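Local atomic coordinates of alpha-fucosidase GH29 (Fusarium graminearum, PDB entry 4PSR), a protein that hydrolyses alpha-L-fucosidic linkages as a family 29 glycoside hydrolase, probably releasing fucose from the N-glycans of glycoproteins. Residues V268-H273 against A283-W287; P500-V506 against V517-L521. All coordinates share one frame; numbering follows the deposited sequence.

How the interactions relate
The two contacts lie in different parts of the chain and follow one another in sequence: interaction 1 is complete before interaction 2 opens. Interaction 1 pairs parallel neighbours, strands 268-272 and 284-287, in the closed eight-stranded TIM barrel, near the centre of the chain and beside the bound fucose. Interaction 2 pairs the antiparallel strands 504-507 and 516-519 of a beta hairpin at the edge of a four-stranded sheet, well after the barrel. Their centres are about 27 Å apart. The nearest atoms of interactions 1 and 2 are about 12 Å apart, so the two do not touch. One contact thus belongs to the sugar-binding barrel, the other to the beta-rich C-terminal part.

Interaction 1: V268-H273 against A283-W287. With FUL (beta-L-fucopyranose), chain M; TRS (2-amino-2-hydroxymethyl-propane-1,3-diol), chain H.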
ATOM      1  N   VAL A 268       8.806   1.742 -10.148  1.00 11.13           N
ATOM      2  CA  VAL A 268       8.768   1.613  -8.693  1.00 10.10           C
ATOM      3  C   VAL A 268       8.923   0.168  -8.296  1.00  9.91           C
ATOM      4  O   VAL A 268       8.356  -0.725  -8.930  1.00 10.69           O
ATOM      5  CB  VAL A 268       7.415   2.105  -8.150  1.00 10.96           C
ATOM      6  CG1 VAL A 268       7.278   1.911  -6.643  1.00 12.49           C
ATOM      7  CG2 VAL A 268       7.210   3.563  -8.518  1.00 13.43           C
ATOM      8  N   THR A 269       9.691  -0.109  -7.234  1.00  9.79           N
ATOM      9  CA  THR A 269       9.608  -1.418  -6.613  1.00 10.84           C
ATOM     10  C   THR A 269       9.306  -1.286  -5.121  1.00 10.21           C
ATOM     11  O   THR A 269       9.763  -0.339  -4.462  1.00 10.96           O
ATOM     12  CB  THR A 269      10.878  -2.276  -6.882  1.00 10.36           C
ATOM     13  OG1 THR A 269      10.632  -3.644  -6.558  1.00 11.47           O
ATOM     14  CG2 THR A 269      12.092  -1.764  -6.105  1.00 12.38           C
ATOM     15  N   THR A 270       8.445  -2.164  -4.627  1.00 10.35           N
ATOM     16  CA  THR A 270       8.028  -2.157  -3.226  1.00 10.28           C
ATOM     17  C   THR A 270       8.539  -3.423  -2.519  1.00 12.77           C
ATOM     18  O   THR A 270       8.854  -4.443  -3.165  1.00 12.78           O
ATOM     19  CB  THR A 270       6.472  -2.060  -3.038  1.00 11.40           C
ATOM     20  OG1 THR A 270       5.868  -3.307  -3.399  1.00 11.62           O
ATOM     21  CG2 THR A 270       5.847  -0.942  -3.861  1.00 12.67           C
ATOM     22  N   TYR A 271       8.653  -3.349  -1.208  1.00 11.48           N
ATOM     23  CA  TYR A 271       9.085  -4.503  -0.421  1.00 10.04           C
ATOM     24  C   TYR A 271       8.443  -4.353   0.958  1.00 10.58           C
ATOM     25  O   TYR A 271       8.057  -3.233   1.334  1.00 11.19           O
ATOM     26  CB  TYR A 271      10.623  -4.639  -0.358  1.00 12.46           C
ATOM     27  CG  TYR A 271      11.253  -3.572   0.490  1.00 12.36           C
ATOM     28  CD1 TYR A 271      11.151  -2.222   0.165  1.00 13.63           C
ATOM     29  CD2 TYR A 271      11.928  -3.929   1.657  1.00 13.36           C
ATOM     30  CE1 TYR A 271      11.676  -1.259   0.975  1.00 15.69           C
ATOM     31  CE2 TYR A 271      12.463  -2.967   2.481  1.00 17.02           C
ATOM     32  CZ  TYR A 271      12.342  -1.638   2.142  1.00 18.51           C
ATOM     33  OH  TYR A 271      12.856  -0.675   2.996  1.00 18.21           O
ATOM     34  N   LYS A 272       8.307  -5.450   1.697  1.00 11.19           N
ATOM     35  CA  LYS A 272       7.613  -5.378   2.995  1.00 10.45           C
ATOM     36  C   LYS A 272       8.413  -4.531   3.993  1.00 11.71           C
ATOM     37  O   LYS A 272       9.621  -4.654   4.087  1.00 12.40           O
ATOM     38  CB  LYS A 272       7.289  -6.760   3.551  1.00 12.22           C
ATOM     39  CG  LYS A 272       6.298  -7.527   2.704  1.00 11.20           C
ATOM     40  CD  LYS A 272       4.912  -6.845   2.690  1.00 13.88           C
ATOM     41  CE  LYS A 272       3.863  -7.640   1.934  1.00 14.80           C
ATOM     42  NZ  LYS A 272       3.480  -8.857   2.683  1.00 13.63           N
ATOM     43  N   HIS A 273       7.702  -3.676   4.725  0.64 12.83           N
ATOM     44  CA  HIS A 273       8.291  -2.682   5.625  0.64 13.15           C
ATOM     45  C   HIS A 273       9.316  -3.255   6.590  0.64 16.79           C
ATOM     46  O   HIS A 273      10.360  -2.661   6.806  0.64 15.97           O
ATOM     47  CB  HIS A 273       7.166  -1.957   6.395  0.64 12.61           C
ATOM     48  CG  HIS A 273       7.651  -1.090   7.522  0.64 11.86           C
ATOM     49  ND1 HIS A 273       7.312  -1.318   8.838  0.64 23.25           N
ATOM     50  CD2 HIS A 273       8.435   0.012   7.519  0.64 13.11           C
ATOM     51  CE1 HIS A 273       7.873  -0.395   9.602  0.64 18.51           C
ATOM     52  NE2 HIS A 273       8.562   0.423   8.830  0.64 12.95           N
ATOM     53  N   ALA A 283      13.556   1.903  -2.912  1.00 10.54           N
ATOM     54  CA  ALA A 283      12.355   1.058  -2.939  1.00 11.27           C
ATOM     55  C   ALA A 283      11.352   1.613  -1.945  1.00 12.99           C
ATOM     56  O   ALA A 283      11.732   2.269  -0.970  1.00 11.29           O
ATOM     57  CB  ALA A 283      12.706  -0.384  -2.598  1.00 11.23           C
ATOM     58  N   VAL A 284      10.070   1.378  -2.194  1.00 11.22           N
ATOM     59  CA  VAL A 284       8.990   1.886  -1.365  1.00 10.94           C
ATOM     60  C   VAL A 284       8.592   0.860  -0.320  1.00 10.12           C
ATOM     61  O   VAL A 284       8.323  -0.300  -0.649  1.00 11.67           O
ATOM     62  CB  VAL A 284       7.771   2.275  -2.253  1.00 10.75           C
ATOM     63  CG1 VAL A 284       6.607   2.745  -1.392  1.00 12.84           C
ATOM     64  CG2 VAL A 284       8.183   3.349  -3.229  1.00 11.79           C
ATOM     65  N   ASP A 285       8.554   1.271   0.944  1.00 10.54           N
ATOM     66  CA  ASP A 285       8.134   0.394   2.041  1.00 11.16           C
ATOM     67  C   ASP A 285       6.651   0.089   1.944  1.00 12.38           C
ATOM     68  O   ASP A 285       5.823   1.009   1.782  1.00 11.72           O
ATOM     69  CB  ASP A 285       8.356   1.067   3.421  1.00 12.23           C
ATOM     70  CG  ASP A 285       9.809   1.188   3.833  1.00 16.44           C
ATOM     71  OD1 ASP A 285      10.718   1.073   2.998  1.00 16.46           O
ATOM     72  OD2 ASP A 285       9.992   1.491   5.037  1.00 16.27           O
ATOM     73  N   ASP A 286       6.297  -1.190   2.069  1.00 10.82           N
ATOM     74  CA  ASP A 286       4.909  -1.654   2.007  1.00 10.36           C
ATOM     75  C   ASP A 286       4.524  -2.155   3.390  1.00 11.43           C
ATOM     76  O   ASP A 286       4.994  -3.199   3.871  1.00 10.92           O
ATOM     77  CB  ASP A 286       4.804  -2.755   0.951  1.00 10.72           C
ATOM     78  CG  ASP A 286       3.418  -3.251   0.761  1.00 11.79           C
ATOM     79  OD1 ASP A 286       3.262  -4.488   0.534  1.00 11.67           O
ATOM     80  OD2 ASP A 286       2.473  -2.441   0.798  1.00 12.92           O
ATOM     81  N   TRP A 287       3.726  -1.369   4.087  1.00 11.07           N
ATOM     82  CA  TRP A 287       3.345  -1.677   5.453  1.00 12.83           C
ATOM     83  C   TRP A 287       2.330  -2.771   5.548  1.00 15.54           C
ATOM     84  O   TRP A 287       1.513  -2.963   4.635  1.00 13.35           O
ATOM     85  CB  TRP A 287       2.759  -0.426   6.100  1.00 13.51           C
ATOM     86  CG  TRP A 287       3.808   0.529   6.558  1.00 14.58           C
ATOM     87  CD1 TRP A 287       4.655   1.241   5.780  1.00 11.93           C
ATOM     88  CD2 TRP A 287       4.135   0.856   7.909  1.00 13.44           C
ATOM     89  NE1 TRP A 287       5.492   2.005   6.554  1.00 14.58           N
ATOM     90  CE2 TRP A 287       5.194   1.777   7.870  1.00 14.41           C
ATOM     91  CE3 TRP A 287       3.634   0.458   9.153  1.00 15.87           C
ATOM     92  CZ2 TRP A 287       5.764   2.320   9.029  1.00 15.17           C
ATOM     93  CZ3 TRP A 287       4.217   0.982  10.301  1.00 17.30           C
ATOM     94  CH2 TRP A 287       5.252   1.909  10.230  1.00 16.31           C
TER
HETATM   95  C1  FUL M 622       1.918 -11.951   2.802  1.00 13.49           C
HETATM   96  C2  FUL M 622       1.722 -13.273   2.088  1.00 16.14           C
HETATM   97  O2  FUL M 622       2.279 -14.376   2.820  1.00 13.61           O
HETATM   98  C3  FUL M 622       0.234 -13.440   1.927  1.00 13.34           C
HETATM   99  O3  FUL M 622      -0.024 -14.694   1.335  1.00 12.57           O
HETATM  100  C4  FUL M 622      -0.257 -12.306   1.064  1.00 13.81           C
HETATM  101  O4  FUL M 622       0.317 -12.418  -0.235  1.00 13.00           O
HETATM  102  C5  FUL M 622       0.118 -10.980   1.714  1.00 14.89           C
HETATM  103  C6  FUL M 622      -0.268  -9.781   0.874  1.00 15.82           C
HETATM  104  O5  FUL M 622       1.514 -10.880   1.981  1.00 13.26           O
HETATM  105  O1  FUL M 622       3.289 -11.783   3.056  1.00 15.10           O
HETATM  106  C   TRS H 617      13.216  -0.902   6.775  1.00 19.52           C
HETATM  107  C1  TRS H 617      14.665  -0.606   6.414  1.00 27.04           C
HETATM  108  C2  TRS H 617      12.436   0.395   6.971  1.00 19.62           C
HETATM  109  C3  TRS H 617      13.189  -1.790   8.027  1.00 26.70           C
HETATM  110  N   TRS H 617      12.642  -1.669   5.654  1.00 20.82           N
HETATM  111  O1  TRS H 617      15.241  -1.828   5.996  1.00 44.37           O
HETATM  112  O2  TRS H 617      12.487   1.223   5.808  1.00 17.78           O
HETATM  113  O3  TRS H 617      13.594  -1.079   9.179  1.00 31.30           O
HETATM  114  O   HOH W   1       5.651  -4.965  -1.228  1.00 11.12           O
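The phenol oxygen of Y271 is gripped from two directions: it gives a weak hydrogen bond to OD1 of D285 (2.8 Å) and accepts one from N of a Tris molecule. Tyrosine suits this place because its hydroxyl can reach D285 while its ring rests on A283, CD1 lying 3.7 Å from CB of A283. Y271 and D285 run alongside each other, with ring and carboxylate planes almost perpendicular (89°). The second oxygen of D285, OD2, takes a hydrogen bond of 2.6 Å from O2 of the same Tris, which probably came from the crystallisation liquor, so both Tris bonds are incidental to the crystal.

The backbones of the two strands pair in parallel. T269 O receives V284 N at 2.9 Å, Y271 N donates to V284 O, Y271 O accepts D286 N, and H273 N donates to D286 O. In the H273 conformer described, one of two modelled, the imidazole lies flat over the six-membered ring of W287, centroids 3.8 Å apart and planes at 14°, while OD2 of D285 meets its edge.

T270 and D286 are joined through a water, held by OG1 of T270 at 2.7 Å and by OD1 of D286 at 3.0 Å. K272 runs beside D286 and, bent at its second and fourth torsions, brings NZ to the ring oxygen O5 of fucose (2.9 Å); a salt bridge to D226 also holds this amine. A long side chain suits the end of the strand, since it can span the gap to the sugar.

In the barrel, strand 222-225 flanks 268-272 and strand 300-305 flanks 284-287, where Q301 bonds OD2 of D286. T269 packs against helix 246-263, whereas V268, T270 and V284 meet Y24 of helix 22-27.

Interaction 2: P500-V506 against V517-L521; sequences PERGAAV and VALAL
A504 and L519 face each other as a hydrogen-bonded antiparallel pair in a beta hairpin, L519 N reaching A504 O at 2.8 Å and A504 N reaching L519 O at 3.0 Å. Strand 516-519 is outermost in a four-stranded antiparallel sheet; 504-507 lies next to it and pairs on its other side with 541-544. V506 and V517 repeat the pattern, V506 N to V517 O at 2.9 Å. Between them the non-hydrogen-bonded pair A505 and A518 brings its CA atoms to 4.2 Å, a spacing well served by small methyl side chains.

Packing is tight in these paired backbones and between V506 and V517. With CG2 of V506 set between its backbone N and carbonyl carbon (chi1 -70° for CG1), that methyl lies 3.9 Å from CB of V517; L519 joins at longer range. On the other face P500 folds back, its CG 3.4 Å from L519 O.

Towards L521 the pairing gives out. G503 has a backbone shape that calls for glycine: a CB would jam against the preceding carbonyl oxygen and run into L519 O. The exposed L521 meets 500-506 loosely, CD2 lying 4.0 Å from R502 O, but also rests on T548, V582 and K584.

Backbone hydrogen bonds therefore set the register, while V517 and L519 pack their face against helix 526-532; with no charged pair between the segments, the contact depends on main-chain pairing and apolar burial.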
ATOM      1  N   PRO A 500       0.508  21.815  17.254  1.00 18.45           N
ATOM      2  CA  PRO A 500      -0.137  20.662  17.891  1.00 17.32           C
ATOM      3  C   PRO A 500      -0.339  20.866  19.388  1.00 20.90           C
ATOM      4  O   PRO A 500       0.475  21.571  20.008  1.00 23.50           O
ATOM      5  CB  PRO A 500       0.872  19.523  17.656  1.00 18.56           C
ATOM      6  CG  PRO A 500       1.622  19.948  16.438  1.00 16.83           C
ATOM      7  CD  PRO A 500       1.764  21.444  16.584  1.00 17.22           C
ATOM      8  N   GLU A 501      -1.363  20.240  19.968  1.00 17.71           N
ATOM      9  CA  GLU A 501      -1.600  20.338  21.407  1.00 17.93           C
ATOM     10  C   GLU A 501      -0.382  19.873  22.178  1.00 23.46           C
ATOM     11  O   GLU A 501       0.055  20.522  23.128  1.00 21.73           O
ATOM     12  CB  GLU A 501      -2.826  19.527  21.856  1.00 24.94           C
ATOM     13  CG  GLU A 501      -3.132  19.751  23.347  1.00 26.26           C
ATOM     14  CD  GLU A 501      -4.200  18.837  23.907  1.00 49.23           C
ATOM     15  OE1 GLU A 501      -4.641  17.916  23.195  1.00 45.45           O
ATOM     16  OE2 GLU A 501      -4.593  19.043  25.076  1.00 56.26           O
ATOM     17  N   ARG A 502       0.166  18.728  21.783  1.00 19.56           N
ATOM     18  CA  ARG A 502       1.452  18.293  22.287  1.00 16.36           C
ATOM     19  C   ARG A 502       2.327  17.995  21.088  1.00 17.92           C
ATOM     20  O   ARG A 502       2.031  17.107  20.293  1.00 22.82           O
ATOM     21  CB  ARG A 502       1.332  17.028  23.139  1.00 23.71           C
ATOM     22  CG  ARG A 502       0.507  17.190  24.394  1.00 33.75           C
ATOM     23  CD  ARG A 502       1.261  17.983  25.447  1.00 27.84           C
ATOM     24  NE  ARG A 502       0.423  18.226  26.622  1.00 33.80           N
ATOM     25  CZ  ARG A 502      -0.293  19.330  26.831  1.00 46.94           C
ATOM     26  NH1 ARG A 502      -0.278  20.333  25.959  1.00 33.70           N
ATOM     27  NH2 ARG A 502      -1.023  19.437  27.932  1.00 53.03           N
ATOM     28  N   GLY A 503       3.403  18.753  20.934  1.00 16.72           N
ATOM     29  CA  GLY A 503       4.215  18.664  19.745  1.00 15.87           C
ATOM     30  C   GLY A 503       4.991  19.944  19.544  1.00 14.35           C
ATOM     31  O   GLY A 503       5.285  20.663  20.498  1.00 18.04           O
ATOM     32  N   ALA A 504       5.359  20.212  18.305  1.00 14.62           N
ATOM     33  CA  ALA A 504       6.173  21.372  18.002  1.00 13.72           C
ATOM     34  C   ALA A 504       5.886  21.813  16.576  1.00 16.80           C
ATOM     35  O   ALA A 504       5.191  21.123  15.820  1.00 15.12           O
ATOM     36  CB  ALA A 504       7.640  21.048  18.187  1.00 16.63           C
ATOM     37  N   ALA A 505       6.402  22.989  16.204  1.00 16.14           N
ATOM     38  CA  ALA A 505       6.369  23.442  14.817  1.00 16.46           C
ATOM     39  C   ALA A 505       7.702  24.117  14.515  1.00 15.55           C
ATOM     40  O   ALA A 505       8.197  24.913  15.341  1.00 17.93           O
ATOM     41  CB  ALA A 505       5.189  24.406  14.563  1.00 16.24           C
ATOM     42  N   VAL A 506       8.285  23.799  13.356  1.00 14.87           N
ATOM     43  CA  VAL A 506       9.555  24.398  12.950  1.00 15.75           C
ATOM     44  C   VAL A 506       9.327  25.346  11.780  1.00 18.97           C
ATOM     45  O   VAL A 506       8.443  25.115  10.975  1.00 17.72           O
ATOM     46  CB  VAL A 506      10.616  23.337  12.589  1.00 13.77           C
ATOM     47  CG1 VAL A 506      11.070  22.605  13.851  1.00 15.00           C
ATOM     48  CG2 VAL A 506      10.080  22.329  11.558  1.00 16.96           C
ATOM     49  N   VAL A 517       6.596  23.469   9.388  1.00 17.48           N
ATOM     50  CA  VAL A 517       6.161  22.082   9.475  1.00 13.58           C
ATOM     51  C   VAL A 517       5.719  21.832  10.908  1.00 15.76           C
ATOM     52  O   VAL A 517       6.485  22.075  11.852  1.00 15.66           O
ATOM     53  CB  VAL A 517       7.290  21.100   9.109  1.00 17.37           C
ATOM     54  CG1 VAL A 517       6.835  19.649   9.284  1.00 18.43           C
ATOM     55  CG2 VAL A 517       7.747  21.339   7.672  1.00 19.58           C
ATOM     56  N   ALA A 518       4.490  21.353  11.084  1.00 14.17           N
ATOM     57  CA  ALA A 518       4.011  20.887  12.393  1.00 13.56           C
ATOM     58  C   ALA A 518       4.490  19.447  12.656  1.00 15.67           C
ATOM     59  O   ALA A 518       4.569  18.627  11.722  1.00 16.00           O
ATOM     60  CB  ALA A 518       2.519  20.965  12.462  1.00 14.46           C
ATOM     61  N   LEU A 519       4.850  19.177  13.906  1.00 14.13           N
ATOM     62  CA  LEU A 519       5.369  17.866  14.334  1.00 14.64           C
ATOM     63  C   LEU A 519       4.604  17.327  15.533  1.00 15.52           C
ATOM     64  O   LEU A 519       4.433  17.999  16.543  1.00 15.04           O
ATOM     65  CB  LEU A 519       6.856  17.969  14.683  1.00 14.22           C
ATOM     66  CG  LEU A 519       7.790  18.492  13.592  1.00 15.20           C
ATOM     67  CD1 LEU A 519       9.205  18.694  14.145  1.00 16.63           C
ATOM     68  CD2 LEU A 519       7.819  17.558  12.384  1.00 18.16           C
ATOM     69  N   ALA A 520       4.151  16.077  15.435  1.00 13.73           N
ATOM     70  CA  ALA A 520       3.590  15.387  16.586  1.00 15.30           C
ATOM     71  C   ALA A 520       4.711  14.924  17.515  1.00 15.20           C
ATOM     72  O   ALA A 520       5.886  15.212  17.266  1.00 15.78           O
ATOM     73  CB  ALA A 520       2.769  14.184  16.104  1.00 16.79           C
ATOM     74  N   LEU A 521       4.375  14.199  18.588  1.00 14.75           N
ATOM     75  CA  LEU A 521       5.386  13.490  19.346  1.00 18.60           C
ATOM     76  C   LEU A 521       5.974  12.410  18.446  1.00 17.46           C
ATOM     77  O   LEU A 521       5.227  11.722  17.748  1.00 21.09           O
ATOM     78  CB  LEU A 521       4.780  12.863  20.602  1.00 18.76           C
ATOM     79  CG  LEU A 521       4.059  13.772  21.590  1.00 20.94           C
ATOM     80  CD1 LEU A 521       3.654  12.946  22.817  1.00 27.48           C
ATOM     81  CD2 LEU A 521       4.940  14.924  22.008  1.00 22.66           C
TER